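Local coordinates for protein CRISPR-associated endonuclease C2c1 (Alicyclobacillus acidoterrestris, PDB 5U31) that uses a guide RNA to recognise PAM-flanked target DNA and cleaves it with a metal-dependent RuvC nuclease domain, in bacterial defence against invading genetic elements, at residues E72-L77 / E95-A100; P604-D609 / W990-I995; R641-L646 / E766-F771. The protein carries 3 engineered substitutions. All coordinates share one frame; numbering follows the deposited sequence.

Contact 1: residues E72-L77 / E95-A100; sequences ELLERL and ELLQLA
Leu74 and Leu97, with CA atoms 7.5 Å apart, mark the closest backbone approach where segments 72-77 and 95-100 cross at 98°, their axes 10.5 Å from each other. The two side chains meet at about a right angle. The methyl CD2 of Leu97 lies 3.7 Å from CG of Leu74 and lies near both of that residue's methyls as well. The same CD2 methyl also meets CD1 of Leu73, again at 3.7 Å. Leu73 holds CG anti to its backbone N (chi1 -156°), and its CD1 continues to CB of Ala100 at 3.6 Å. The small alanine side chain thus packs through its CB against a leucine methyl of the other helix.

The crossing joins helices 66-83 and 93-107, neighbours in sequence, within the largely helical REC1 domain, and no hydrogen bond links the two segments. One turn on from Leu73, Leu77 slides past Leu96 in the opposite direction and sets its CD1 methyl 4.0 Å from CB of Leu96. That CB is shared, since CD2 of Leu74 approaches it as well, at 4.1 Å. Helix 17-45 covers the Leu73 and Ala100 end, Trp40 lying against Leu73 and Leu44 against Ala100, while Leu191 packs on Leu77.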
loop_
_atom_site.group_PDB
_atom_site.type_symbol
_atom_site.label_atom_id
_atom_site.label_comp_id
_atom_site.label_asym_id
_atom_site.label_seq_id
_atom_site.Cartn_x
_atom_site.Cartn_y
_atom_site.Cartn_z
ATOM N N GLU A 72 -31.078 22.188 18.304
ATOM C CA GLU A 72 -31.894 21.301 17.487
ATOM C C GLU A 72 -32.306 20.062 18.264
ATOM O O GLU A 72 -33.418 19.554 18.085
ATOM C CB GLU A 72 -31.133 20.909 16.223
ATOM C CG GLU A 72 -31.901 20.011 15.280
ATOM C CD GLU A 72 -31.086 19.667 14.051
ATOM O OE1 GLU A 72 -30.061 20.346 13.821
ATOM O OE2 GLU A 72 -31.459 18.722 13.322
ATOM N N LEU A 73 -31.416 19.555 19.117
ATOM C CA LEU A 73 -31.765 18.417 19.957
ATOM C C LEU A 73 -32.975 18.744 20.820
ATOM O O LEU A 73 -33.959 17.995 20.842
ATOM C CB LEU A 73 -30.569 18.029 20.825
ATOM C CG LEU A 73 -30.423 16.609 21.372
ATOM C CD1 LEU A 73 -30.079 16.671 22.843
ATOM C CD2 LEU A 73 -31.649 15.740 21.130
ATOM N N LEU A 74 -32.926 19.879 21.519
ATOM C CA LEU A 74 -34.021 20.252 22.405
ATOM C C LEU A 74 -35.319 20.439 21.634
ATOM O O LEU A 74 -36.395 20.073 22.122
ATOM C CB LEU A 74 -33.653 21.518 23.174
ATOM C CG LEU A 74 -32.561 21.316 24.222
ATOM C CD1 LEU A 74 -32.097 22.646 24.753
ATOM C CD2 LEU A 74 -33.081 20.447 25.348
ATOM N N GLU A 75 -35.240 20.999 20.421
ATOM C CA GLU A 75 -36.431 21.131 19.586
ATOM C C GLU A 75 -37.085 19.778 19.335
ATOM O O GLU A 75 -38.316 19.657 19.379
ATOM C CB GLU A 75 -36.076 21.798 18.259
ATOM C CG GLU A 75 -36.162 23.312 18.247
ATOM C CD GLU A 75 -35.953 23.878 16.852
ATOM O OE1 GLU A 75 -34.836 24.353 16.556
ATOM O OE2 GLU A 75 -36.905 23.825 16.043
ATOM N N ARG A 76 -36.280 18.745 19.070
ATOM C CA ARG A 76 -36.837 17.410 18.876
ATOM C C ARG A 76 -37.380 16.837 20.178
ATOM O O ARG A 76 -38.455 16.226 20.191
ATOM C CB ARG A 76 -35.787 16.472 18.293
ATOM C CG ARG A 76 -35.414 16.776 16.867
ATOM C CD ARG A 76 -34.783 15.567 16.214
ATOM N NE ARG A 76 -34.122 15.914 14.963
ATOM C CZ ARG A 76 -33.610 15.024 14.121
ATOM N NH1 ARG A 76 -33.691 13.729 14.394
ATOM N NH2 ARG A 76 -33.022 15.429 13.005
ATOM N N LEU A 77 -36.648 17.010 21.280
ATOM C CA LEU A 77 -37.079 16.428 22.547
ATOM C C LEU A 77 -38.371 17.066 23.032
ATOM O O LEU A 77 -39.288 16.365 23.477
ATOM C CB LEU A 77 -35.981 16.573 23.600
ATOM C CG LEU A 77 -34.621 15.956 23.278
ATOM C CD1 LEU A 77 -33.695 15.994 24.482
ATOM C CD2 LEU A 77 -34.791 14.537 22.773
ATOM N N GLU A 95 -31.061 19.417 32.107
ATOM C CA GLU A 95 -31.345 18.029 32.461
ATOM C C GLU A 95 -31.504 17.170 31.214
ATOM O O GLU A 95 -30.910 16.091 31.109
ATOM C CB GLU A 95 -32.597 17.950 33.333
ATOM C CG GLU A 95 -32.423 18.570 34.698
ATOM C CD GLU A 95 -33.663 18.447 35.557
ATOM O OE1 GLU A 95 -33.543 17.949 36.695
ATOM O OE2 GLU A 95 -34.757 18.843 35.094
ATOM N N LEU A 96 -32.290 17.646 30.246
ATOM C CA LEU A 96 -32.519 16.881 29.024
ATOM C C LEU A 96 -31.241 16.727 28.210
ATOM O O LEU A 96 -30.999 15.666 27.623
ATOM C CB LEU A 96 -33.604 17.550 28.185
ATOM C CG LEU A 96 -35.035 17.038 28.309
ATOM C CD1 LEU A 96 -35.417 16.803 29.753
ATOM C CD2 LEU A 96 -35.960 18.043 27.668
ATOM N N LEU A 97 -30.414 17.773 28.155
ATOM C CA LEU A 97 -29.151 17.672 27.430
ATOM C C LEU A 97 -28.216 16.659 28.081
ATOM O O LEU A 97 -27.554 15.879 27.387
ATOM C CB LEU A 97 -28.480 19.042 27.343
ATOM C CG LEU A 97 -29.147 20.077 26.437
ATOM C CD1 LEU A 97 -28.284 21.307 26.340
ATOM C CD2 LEU A 97 -29.398 19.505 25.066
ATOM N N GLN A 98 -28.150 16.652 29.415
ATOM C CA GLN A 98 -27.302 15.684 30.104
ATOM C C GLN A 98 -27.811 14.262 29.911
ATOM O O GLN A 98 -27.015 13.337 29.720
ATOM C CB GLN A 98 -27.209 16.028 31.590
ATOM C CG GLN A 98 -26.389 17.272 31.869
ATOM C CD GLN A 98 -26.165 17.503 33.347
ATOM O OE1 GLN A 98 -26.385 16.610 34.168
ATOM N NE2 GLN A 98 -25.724 18.706 33.699
ATOM N N LEU A 99 -29.132 14.069 29.956
ATOM C CA LEU A 99 -29.696 12.747 29.704
ATOM C C LEU A 99 -29.346 12.266 28.302
ATOM O O LEU A 99 -28.889 11.133 28.116
ATOM C CB LEU A 99 -31.212 12.776 29.887
ATOM C CG LEU A 99 -31.872 11.625 30.653
ATOM C CD1 LEU A 99 -33.293 11.395 30.150
ATOM C CD2 LEU A 99 -31.052 10.345 30.580
ATOM N N ALA A 100 -29.563 13.119 27.298
ATOM C CA ALA A 100 -29.279 12.726 25.924
ATOM C C ALA A 100 -27.818 12.359 25.755
ATOM O O ALA A 100 -27.492 11.367 25.092
ATOM C CB ALA A 100 -29.654 13.851 24.968
#

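Contact 2: residues P604-D609 / W990-I995; sequences PIKGND and WSDFDI
Pro604 begins the contact through its backbone: its carbonyl O lies 3.5 Å from CB of Trp990. At Ile605 the side chain runs beside that of Trp990, both pointing the same way, with CG1 set 4.0 Å from the tryptophan CB and CD1 reaching CE3 of the indole at 4.1 Å. The CA-H of Ile605 also leans on the carbonyl O of Trp990, with CA and O 3.3 Å apart. That oxygen is gripped a second time by the next residue, because Lys606 N donates to Trp990 O at 2.7 Å with an N-H...O angle of 167°, nearly in line with the carbonyl bond.

Beyond its backbone, Lys606 stretches out fully. CG is anti to the backbone N (chi1 178°) and the rest of the chain is extended; it crosses Asp992 obliquely, CD lying 3.7 Å from the aspartate CB, and ends in a weak salt bridge of 3.5 Å from NZ to OD1. Asp992 has positive phi and closes a Schellman motif, which ends helix 977-990, and the CB of Asp992 points toward the lysine's segment.

Strand 602-604 is an outermost strand of the RNase H-like RuvC sheet, so the contact ties the loop after this edge to the C-terminal end of helix 977-990. Val585 of strand 578-587 packs against both Ile605 and Trp990, and Phe540 covers Ile605, Lys606 and Asp992.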
loop_
_atom_site.group_PDB
_atom_site.type_symbol
_atom_site.label_atom_id
_atom_site.label_comp_id
_atom_site.label_asym_id
_atom_site.label_seq_id
_atom_site.Cartn_x
_atom_site.Cartn_y
_atom_site.Cartn_z
ATOM N N PRO A 604 23.352 -24.057 8.845
ATOM C CA PRO A 604 23.282 -24.497 10.239
ATOM C C PRO A 604 22.091 -23.867 10.940
ATOM O O PRO A 604 21.651 -22.764 10.603
ATOM C CB PRO A 604 24.607 -24.013 10.836
ATOM C CG PRO A 604 25.065 -22.919 9.933
ATOM C CD PRO A 604 24.574 -23.282 8.565
ATOM N N ILE A 605 21.555 -24.599 11.910
ATOM C CA ILE A 605 20.416 -24.155 12.704
ATOM C C ILE A 605 20.892 -23.911 14.124
ATOM O O ILE A 605 21.532 -24.781 14.730
ATOM C CB ILE A 605 19.277 -25.185 12.686
ATOM C CG1 ILE A 605 18.797 -25.423 11.259
ATOM C CG2 ILE A 605 18.138 -24.713 13.554
ATOM C CD1 ILE A 605 17.665 -26.404 11.171
ATOM N N LYS A 606 20.584 -22.732 14.655
ATOM C CA LYS A 606 20.983 -22.403 16.017
ATOM C C LYS A 606 20.346 -23.375 17.002
ATOM O O LYS A 606 19.190 -23.776 16.848
ATOM C CB LYS A 606 20.585 -20.965 16.346
ATOM C CG LYS A 606 20.894 -20.512 17.764
ATOM C CD LYS A 606 20.373 -19.103 17.992
ATOM C CE LYS A 606 20.635 -18.624 19.406
ATOM N NZ LYS A 606 20.136 -17.237 19.612
ATOM N N GLY A 607 21.120 -23.768 18.011
ATOM C CA GLY A 607 20.623 -24.667 19.034
ATOM C C GLY A 607 20.894 -26.125 18.732
ATOM O O GLY A 607 21.806 -26.726 19.306
ATOM N N ASN A 608 20.108 -26.702 17.827
ATOM C CA ASN A 608 20.260 -28.107 17.471
ATOM C C ASN A 608 21.479 -28.282 16.574
ATOM O O ASN A 608 21.545 -27.704 15.484
ATOM C CB ASN A 608 19.006 -28.619 16.766
ATOM C CG ASN A 608 17.774 -27.822 17.123
ATOM O OD1 ASN A 608 17.812 -26.594 17.169
ATOM N ND2 ASN A 608 16.674 -28.517 17.389
ATOM N N ASP A 609 22.440 -29.076 17.033
ATOM C CA ASP A 609 23.582 -29.428 16.205
ATOM C C ASP A 609 23.308 -30.624 15.308
ATOM O O ASP A 609 24.067 -30.859 14.361
ATOM C CB ASP A 609 24.804 -29.720 17.079
ATOM C CG ASP A 609 25.262 -28.508 17.862
ATOM O OD1 ASP A 609 25.127 -27.381 17.342
ATOM O OD2 ASP A 609 25.751 -28.683 18.996
ATOM N N TRP A 990 17.407 -19.360 10.465
ATOM C CA TRP A 990 17.933 -20.489 11.218
ATOM C C TRP A 990 19.087 -20.118 12.137
ATOM O O TRP A 990 19.507 -20.961 12.937
ATOM C CB TRP A 990 18.389 -21.594 10.259
ATOM C CG TRP A 990 17.347 -21.979 9.263
ATOM C CD1 TRP A 990 17.399 -21.798 7.913
ATOM C CD2 TRP A 990 16.082 -22.595 9.536
ATOM N NE1 TRP A 990 16.248 -22.270 7.326
ATOM C CE2 TRP A 990 15.424 -22.765 8.302
ATOM C CE3 TRP A 990 15.444 -23.024 10.705
ATOM C CZ2 TRP A 990 14.161 -23.344 8.202
ATOM C CZ3 TRP A 990 14.188 -23.596 10.605
ATOM C CH2 TRP A 990 13.561 -23.748 9.363
ATOM N N SER A 991 19.612 -18.898 12.046
ATOM C CA SER A 991 20.739 -18.488 12.871
ATOM C C SER A 991 20.403 -17.371 13.846
ATOM O O SER A 991 21.308 -16.891 14.539
ATOM C CB SER A 991 21.912 -18.040 11.990
ATOM O OG SER A 991 21.608 -16.826 11.330
ATOM N N ASP A 992 19.143 -16.946 13.919
ATOM C CA ASP A 992 18.719 -15.834 14.769
ATOM C C ASP A 992 19.591 -14.606 14.512
ATOM O O ASP A 992 20.237 -14.062 15.409
ATOM C CB ASP A 992 18.751 -16.227 16.248
ATOM C CG ASP A 992 17.764 -15.435 17.081
ATOM O OD1 ASP A 992 17.261 -15.984 18.083
ATOM O OD2 ASP A 992 17.473 -14.275 16.723
ATOM N N PHE A 993 19.610 -14.186 13.255
ATOM C CA PHE A 993 20.509 -13.121 12.839
ATOM C C PHE A 993 20.114 -11.792 13.466
ATOM O O PHE A 993 18.930 -11.462 13.584
ATOM C CB PHE A 993 20.506 -13.005 11.317
ATOM C CG PHE A 993 21.230 -11.802 10.788
ATOM C CD1 PHE A 993 22.583 -11.862 10.506
ATOM C CD2 PHE A 993 20.553 -10.617 10.543
ATOM C CE1 PHE A 993 23.250 -10.763 10.005
ATOM C CE2 PHE A 993 21.214 -9.515 10.046
ATOM C CZ PHE A 993 22.562 -9.587 9.775
ATOM N N ASP A 994 21.124 -11.023 13.866
ATOM C CA ASP A 994 20.945 -9.637 14.267
ATOM C C ASP A 994 21.926 -8.775 13.489
ATOM O O ASP A 994 23.071 -9.180 13.262
ATOM C CB ASP A 994 21.158 -9.455 15.773
ATOM C CG ASP A 994 20.560 -8.161 16.292
ATOM O OD1 ASP A 994 19.326 -8.111 16.495
ATOM O OD2 ASP A 994 21.320 -7.190 16.493
ATOM N N ILE A 995 21.474 -7.586 13.081
ATOM C CA ILE A 995 22.333 -6.664 12.348
ATOM C C ILE A 995 23.621 -6.357 13.103
ATOM O O ILE A 995 24.646 -6.074 12.477
ATOM C CB ILE A 995 21.556 -5.366 12.018
ATOM C CG1 ILE A 995 21.686 -5.024 10.536
ATOM C CG2 ILE A 995 22.035 -4.197 12.866
ATOM C CD1 ILE A 995 23.095 -4.810 10.088
#

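Contact 3: residues R641-L646 / E766-F771; sequences RTLRQL and ERQYKF. With SO4 (sulfate ion), chain G; nucleotides of chain B.
The bridge helix packs here against a helix of the REC2 domain that binds the guide RNA, with Leu643 and Phe771 among the residues that meet. Segments 641-646 and 766-771 run in roughly the same direction, their axes inclined at 29°. CG of Leu643 is anti to its backbone N (chi1 172°). Its two methyls meet different neighbours: CD1 is 3.7 Å from CB of Phe771, and CD2 touches CB of Arg767. Leu646 crosses Phe771 at about a right angle, its CB 3.5 Å from CZ of the ring, which also meets Trp734 of helix 709-739.

Beside this apolar layer, the NH2 end of Arg644 lies over the centre of the Arg767 guanidinium, 3.9 Å from CZ, with the two planes 41° apart. Arg644 NH1 donates to O1 of a sulfate at 2.5 Å, and NH2 adds a weaker bond to the same oxygen. Arg767 borders this anion too, though its placement there is doubtful; its NE is bound to Gln640. On another side of helix 759-776, Gln768 extends to U37 of chain B, OE1 accepting from N3 at 2.8 Å and NE2 donating to O4 at 2.5 Å. NE2 is bound to the carbonyl of Tyr764 as well.

The paired bonds engage the Watson-Crick edge of the uracil, a pairing consistent with recognition of uracil at this position. If correctly placed, the sulfate, probably from the crystallisation liquor, could partly offset the repulsion between the two arginines.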
loop_
_atom_site.group_PDB
_atom_site.type_symbol
_atom_site.label_atom_id
_atom_site.label_comp_id
_atom_site.label_asym_id
_atom_site.label_seq_id
_atom_site.Cartn_x
_atom_site.Cartn_y
_atom_site.Cartn_z
ATOM N N ARG A 641 6.359 3.301 -30.040
ATOM C CA ARG A 641 7.083 4.126 -31.002
ATOM C C ARG A 641 6.385 5.464 -31.214
ATOM O O ARG A 641 6.982 6.527 -31.012
ATOM C CB ARG A 641 7.228 3.372 -32.326
ATOM C CG ARG A 641 8.019 4.100 -33.402
ATOM C CD ARG A 641 8.542 3.111 -34.436
ATOM N NE ARG A 641 9.348 2.066 -33.804
ATOM C CZ ARG A 641 9.841 1.004 -34.435
ATOM N NH1 ARG A 641 9.616 0.832 -35.731
ATOM N NH2 ARG A 641 10.560 0.112 -33.766
ATOM N N THR A 642 5.112 5.429 -31.619
ATOM C CA THR A 642 4.390 6.670 -31.888
ATOM C C THR A 642 4.149 7.469 -30.614
ATOM O O THR A 642 4.097 8.703 -30.666
ATOM C CB THR A 642 3.060 6.385 -32.590
ATOM O OG1 THR A 642 2.277 5.488 -31.795
ATOM C CG2 THR A 642 3.295 5.769 -33.968
ATOM N N LEU A 643 3.997 6.802 -29.468
ATOM C CA LEU A 643 3.869 7.539 -28.215
ATOM C C LEU A 643 5.120 8.369 -27.950
ATOM O O LEU A 643 5.036 9.583 -27.730
ATOM C CB LEU A 643 3.588 6.584 -27.053
ATOM C CG LEU A 643 3.612 7.182 -25.640
ATOM C CD1 LEU A 643 2.681 8.368 -25.516
ATOM C CD2 LEU A 643 3.256 6.131 -24.607
ATOM N N ARG A 644 6.296 7.736 -27.990
ATOM C CA ARG A 644 7.530 8.469 -27.726
ATOM C C ARG A 644 7.769 9.553 -28.766
ATOM O O ARG A 644 8.409 10.568 -28.470
ATOM C CB ARG A 644 8.721 7.512 -27.666
ATOM C CG ARG A 644 8.669 6.549 -26.491
ATOM C CD ARG A 644 9.955 5.749 -26.345
ATOM N NE ARG A 644 9.832 4.737 -25.299
ATOM C CZ ARG A 644 10.091 4.953 -24.013
ATOM N NH1 ARG A 644 10.495 6.149 -23.605
ATOM N NH2 ARG A 644 9.947 3.970 -23.132
ATOM N N GLN A 645 7.262 9.364 -29.985
ATOM C CA GLN A 645 7.345 10.417 -30.989
ATOM C C GLN A 645 6.541 11.636 -30.559
ATOM O O GLN A 645 7.064 12.755 -30.492
ATOM C CB GLN A 645 6.846 9.899 -32.338
ATOM C CG GLN A 645 7.756 8.890 -32.995
ATOM C CD GLN A 645 7.256 8.483 -34.361
ATOM O OE1 GLN A 645 6.066 8.229 -34.548
ATOM N NE2 GLN A 645 8.159 8.434 -35.329
ATOM N N LEU A 646 5.257 11.432 -30.257
ATOM C CA LEU A 646 4.400 12.545 -29.872
ATOM C C LEU A 646 4.912 13.234 -28.616
ATOM O O LEU A 646 4.791 14.459 -28.486
ATOM C CB LEU A 646 2.968 12.050 -29.667
ATOM C CG LEU A 646 2.309 11.363 -30.867
ATOM C CD1 LEU A 646 1.022 10.696 -30.443
ATOM C CD2 LEU A 646 2.049 12.342 -31.999
ATOM N N GLU A 766 0.244 3.450 -17.987
ATOM C CA GLU A 766 0.450 4.707 -17.274
ATOM C C GLU A 766 1.065 5.764 -18.177
ATOM O O GLU A 766 0.711 6.945 -18.089
ATOM C CB GLU A 766 1.342 4.483 -16.056
ATOM C CG GLU A 766 0.706 3.702 -14.931
ATOM C CD GLU A 766 -0.088 4.585 -13.988
ATOM O OE1 GLU A 766 -0.443 5.720 -14.384
ATOM O OE2 GLU A 766 -0.344 4.142 -12.847
ATOM N N ARG A 767 2.002 5.362 -19.039
ATOM C CA ARG A 767 2.642 6.321 -19.929
ATOM C C ARG A 767 1.619 7.007 -20.821
ATOM O O ARG A 767 1.720 8.211 -21.083
ATOM C CB ARG A 767 3.709 5.624 -20.771
ATOM C CG ARG A 767 5.132 5.925 -20.351
ATOM C CD ARG A 767 6.131 5.343 -21.337
ATOM N NE ARG A 767 6.546 3.995 -20.966
ATOM C CZ ARG A 767 7.495 3.730 -20.077
ATOM N NH1 ARG A 767 7.814 2.473 -19.799
ATOM N NH2 ARG A 767 8.122 4.721 -19.460
ATOM N N GLN A 768 0.614 6.259 -21.286
ATOM C CA GLN A 768 -0.408 6.848 -22.146
ATOM C C GLN A 768 -1.244 7.872 -21.390
ATOM O O GLN A 768 -1.604 8.919 -21.939
ATOM C CB GLN A 768 -1.311 5.758 -22.715
ATOM C CG GLN A 768 -0.592 4.675 -23.477
ATOM C CD GLN A 768 -1.542 3.586 -23.921
ATOM O OE1 GLN A 768 -2.626 3.865 -24.431
ATOM N NE2 GLN A 768 -1.151 2.337 -23.716
ATOM N N TYR A 769 -1.576 7.577 -20.136
ATOM C CA TYR A 769 -2.331 8.531 -19.335
ATOM C C TYR A 769 -1.551 9.827 -19.164
ATOM O O TYR A 769 -2.078 10.918 -19.414
ATOM C CB TYR A 769 -2.673 7.907 -17.982
ATOM C CG TYR A 769 -3.563 8.762 -17.117
ATOM C CD1 TYR A 769 -4.949 8.658 -17.189
ATOM C CD2 TYR A 769 -3.020 9.672 -16.225
ATOM C CE1 TYR A 769 -5.762 9.442 -16.397
ATOM C CE2 TYR A 769 -3.822 10.458 -15.432
ATOM C CZ TYR A 769 -5.191 10.340 -15.518
ATOM O OH TYR A 769 -5.979 11.132 -14.719
ATOM N N LYS A 770 -0.277 9.726 -18.767
ATOM C CA LYS A 770 0.520 10.923 -18.510
ATOM C C LYS A 770 0.652 11.782 -19.761
ATOM O O LYS A 770 0.595 13.015 -19.683
ATOM C CB LYS A 770 1.905 10.545 -17.982
ATOM C CG LYS A 770 1.914 9.746 -16.688
ATOM C CD LYS A 770 3.332 9.301 -16.336
ATOM C CE LYS A 770 3.349 8.344 -15.153
ATOM N NZ LYS A 770 4.737 7.952 -14.770
ATOM N N PHE A 771 0.836 11.159 -20.927
ATOM C CA PHE A 771 0.941 11.962 -22.140
ATOM C C PHE A 771 -0.382 12.639 -22.472
ATOM O O PHE A 771 -0.406 13.821 -22.832
ATOM C CB PHE A 771 1.400 11.121 -23.326
ATOM C CG PHE A 771 1.226 11.821 -24.640
ATOM C CD1 PHE A 771 2.099 12.824 -25.023
ATOM C CD2 PHE A 771 0.165 11.508 -25.472
ATOM C CE1 PHE A 771 1.930 13.487 -26.220
ATOM C CE2 PHE A 771 -0.010 12.169 -26.670
ATOM C CZ PHE A 771 0.873 13.159 -27.044
HETATM S S SO4 G . 10.160 6.840 -19.701
HETATM O O1 SO4 G . 10.384 6.542 -21.114
HETATM O O2 SO4 G . 11.205 7.742 -19.234
HETATM O O3 SO4 G . 8.854 7.469 -19.499
HETATM O O4 SO4 G . 10.232 5.600 -18.934
ATOM P P U B 37 -9.885 -3.225 -24.248
ATOM O OP1 U B 37 -11.134 -3.852 -24.745
ATOM O OP2 U B 37 -9.081 -2.352 -25.134
ATOM O "O5'" U B 37 -10.309 -2.313 -23.021
ATOM C "C5'" U B 37 -9.347 -1.529 -22.325
ATOM C "C4'" U B 37 -9.675 -0.052 -22.373
ATOM O "O4'" U B 37 -8.441 0.668 -22.133
ATOM C "C3'" U B 37 -10.196 0.436 -23.721
ATOM O "O3'" U B 37 -11.060 1.575 -23.570
ATOM C "C2'" U B 37 -8.917 0.841 -24.440
ATOM O "O2'" U B 37 -9.096 1.811 -25.446
ATOM C "C1'" U B 37 -8.051 1.374 -23.297
ATOM N N1 U B 37 -6.617 1.123 -23.512
ATOM C C2 U B 37 -5.731 2.185 -23.536
ATOM O O2 U B 37 -6.074 3.340 -23.370
ATOM N N3 U B 37 -4.418 1.843 -23.758
ATOM C C4 U B 37 -3.913 0.573 -23.970
ATOM O O4 U B 37 -2.705 0.409 -24.161
ATOM C C5 U B 37 -4.894 -0.467 -23.936
ATOM C C6 U B 37 -6.175 -0.161 -23.718
ATOM P P G B 104 5.715 11.300 -10.797
ATOM O OP1 G B 104 6.742 10.643 -11.647
ATOM O OP2 G B 104 6.092 12.467 -9.955
ATOM O "O5'" G B 104 4.459 11.721 -11.677
ATOM C "C5'" G B 104 3.612 10.726 -12.229
ATOM C "C4'" G B 104 2.309 11.307 -12.699
ATOM O "O4'" G B 104 1.433 11.555 -11.571
ATOM C "C3'" G B 104 2.403 12.654 -13.383
ATOM O "O3'" G B 104 2.836 12.558 -14.722
ATOM C "C2'" G B 104 0.991 13.201 -13.224
ATOM O "O2'" G B 104 0.109 12.590 -14.152
ATOM C "C1'" G B 104 0.635 12.692 -11.829
ATOM N N9 G B 104 0.900 13.698 -10.788
ATOM C C8 G B 104 1.980 13.751 -9.941
ATOM N N7 G B 104 1.923 14.767 -9.124
ATOM C C5 G B 104 0.739 15.416 -9.455
ATOM C C6 G B 104 0.142 16.580 -8.907
ATOM O O6 G B 104 0.557 17.295 -7.988
ATOM N N1 G B 104 -1.058 16.888 -9.541
ATOM C C2 G B 104 -1.618 16.167 -10.567
ATOM N N2 G B 104 -2.786 16.626 -11.045
ATOM N N3 G B 104 -1.073 15.079 -11.086
ATOM C C4 G B 104 0.095 14.767 -10.484
#

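Overall arrangement
The three contacts are well separated. Contact 1 lies in REC1, its centre about 66 Å from that of contact 2 and about 62 Å from that of contact 3, and about 17 Å from the nucleic acid at the nearest atoms. Contact 2 closes a long loop of chain inside which contact 3 is nested, their centres about 51 Å apart. Contact 3 touches the sgRNA directly, whereas contact 2 stays about 7 Å from nucleic acid at the nearest atoms. Helix 977-990 connects contact 2 with the probable RuvC active site: Ala978, an engineered substitution at a position assigned to that site, lies near its start. Ala571 and Ala849, the other two so assigned, sit on strands of the sheet bordered by 602-604.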